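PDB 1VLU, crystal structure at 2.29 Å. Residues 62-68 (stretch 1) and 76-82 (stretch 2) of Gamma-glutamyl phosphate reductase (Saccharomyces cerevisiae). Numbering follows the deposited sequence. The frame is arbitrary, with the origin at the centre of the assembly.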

# COMPACT_ATOMS: atom_id res chain seq x y z
N ILE A 62 16.04 3.99 37.21
CA ILE A 62 16.77 2.81 36.72
C ILE A 62 17.21 3.05 35.28
O ILE A 62 18.33 2.75 34.93
CB ILE A 62 15.95 1.48 36.82
CG1 ILE A 62 15.59 1.18 38.28
CG2 ILE A 62 16.74 0.29 36.26
CD1 ILE A 62 14.41 0.23 38.42
N ASP A 63 16.32 3.60 34.45
CA ASP A 63 16.61 3.82 33.03
C ASP A 63 17.77 4.78 32.79
O ASP A 63 18.64 4.49 31.99
CB ASP A 63 15.37 4.32 32.30
CG ASP A 63 14.41 3.21 31.94
OD1 ASP A 63 14.84 2.02 31.85
OD2 ASP A 63 13.21 3.53 31.72
N LEU A 64 17.74 5.93 33.47
CA LEU A 64 18.81 6.92 33.38
C LEU A 64 20.17 6.35 33.79
O LEU A 64 21.16 6.49 33.07
CB LEU A 64 18.49 8.13 34.26
CG LEU A 64 17.27 8.94 33.82
CD1 LEU A 64 16.89 9.95 34.87
CD2 LEU A 64 17.54 9.63 32.48
N ALA A 65 20.20 5.68 34.94
CA ALA A 65 21.43 5.07 35.46
C ALA A 65 21.93 3.93 34.56
O ALA A 65 23.12 3.79 34.35
CB ALA A 65 21.23 4.60 36.89
N VAL A 66 21.02 3.14 33.99
CA VAL A 66 21.42 2.10 33.04
C VAL A 66 22.04 2.72 31.79
O VAL A 66 23.09 2.28 31.32
CB VAL A 66 20.26 1.15 32.66
CG1 VAL A 66 20.65 0.22 31.50
CG2 VAL A 66 19.84 0.33 33.85
N ALA A 67 21.40 3.78 31.28
CA ALA A 67 21.87 4.48 30.08
C ALA A 67 23.24 5.14 30.28
O ALA A 67 24.10 5.03 29.41
CB ALA A 67 20.85 5.50 29.62
N LYS A 68 23.42 5.83 31.41
CA LYS A 68 24.71 6.41 31.79
C LYS A 68 25.84 5.38 31.78
O LYS A 68 26.89 5.61 31.19
CB LYS A 68 24.65 7.07 33.18
CG LYS A 68 23.92 8.41 33.22
N LEU A 76 20.21 12.34 24.08
CA LEU A 76 19.12 11.37 24.32
C LEU A 76 18.89 11.13 25.81
O LEU A 76 17.75 10.93 26.24
CB LEU A 76 19.43 10.02 23.65
CG LEU A 76 19.39 9.81 22.14
CD1 LEU A 76 20.08 8.50 21.80
CD2 LEU A 76 17.96 9.82 21.58
N LEU A 77 19.98 11.15 26.58
CA LEU A 77 19.94 10.98 28.02
C LEU A 77 19.08 12.07 28.66
O LEU A 77 18.34 11.80 29.60
CB LEU A 77 21.36 11.02 28.58
CG LEU A 77 21.62 10.64 30.03
CD1 LEU A 77 21.48 9.13 30.23
CD2 LEU A 77 23.01 11.09 30.41
N LYS A 78 19.19 13.30 28.15
CA LYS A 78 18.40 14.43 28.64
C LYS A 78 16.93 14.31 28.24
O LYS A 78 16.05 14.79 28.96
CB LYS A 78 18.99 15.75 28.15
N ARG A 79 16.67 13.66 27.11
CA ARG A 79 15.30 13.34 26.66
C ARG A 79 14.67 12.22 27.49
O ARG A 79 13.44 12.15 27.61
CB ARG A 79 15.29 12.94 25.18
CG ARG A 79 15.92 13.95 24.26
CD ARG A 79 15.64 13.63 22.81
NE ARG A 79 15.78 14.82 21.97
CZ ARG A 79 14.93 15.85 21.94
NH1 ARG A 79 13.85 15.87 22.72
NH2 ARG A 79 15.16 16.87 21.13
N LEU A 80 15.53 11.36 28.04
CA LEU A 80 15.13 10.20 28.84
C LEU A 80 14.63 10.57 30.24
O LEU A 80 13.80 9.85 30.78
CB LEU A 80 16.28 9.18 28.91
CG LEU A 80 16.02 7.76 29.40
CD1 LEU A 80 15.00 7.02 28.55
CD2 LEU A 80 17.31 6.98 29.46
N ASP A 81 15.11 11.69 30.79
CA ASP A 81 14.75 12.12 32.15
C ASP A 81 13.39 12.79 32.22
O ASP A 81 13.26 13.98 31.91
CB ASP A 81 15.83 13.03 32.75
CG ASP A 81 15.65 13.26 34.26
OD1 ASP A 81 14.62 12.86 34.85
OD2 ASP A 81 16.56 13.86 34.87
N LEU A 82 12.39 12.03 32.66
CA LEU A 82 10.99 12.45 32.70
C LEU A 82 10.69 13.42 33.84
O LEU A 82 9.66 14.11 33.82
CB LEU A 82 10.10 11.21 32.82
CG LEU A 82 8.58 11.29 32.65
CD1 LEU A 82 8.19 11.83 31.28
CD2 LEU A 82 7.95 9.92 32.88

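This is a small, apolar packing of two nearly antiparallel helical segments, held by leucine and alanine side chains with no hydrogen bond crossing it among the modelled atoms. The axes run at 167° and approach no closer than 10.1 Å, and the two stretches together bury 312 Å².

Leu64 covers the most ground. Its CA-to-CB bond points sideways, but the m,t rotamer brings the methyls across: CD2 lies 3.8 Å from Leu80 CB and 3.7 Å from Leu77 O, while CD1 reaches 3.6 Å from Asp81 CG. One branched side chain thus touches three residues, near the register point where the CA atoms of Leu64 and Leu80 stand 6.7 Å apart.

One turn on, Ala67 points toward the partner and offers a single methyl to two leucines, its CB 3.7 Å from Leu77 CD1 and 3.8 Å from Leu80 CD2. Both leucines adopt t,p, although Leu80 starts out toward stretch 1 and Leu77 sideways. Leu80 CD2 also rests 3.8 Å from Asp63 O, a backbone oxygen already accepting from Ala67 N.

The CA-to-CB bond of Asp63 also points toward stretch 2, yet its carboxylate oxygens are hydrogen-bonded elsewhere in the structure. Read as a pattern, the Ala67 methyl meets two leucines, and Leu64 reaches over to the opposing backbone.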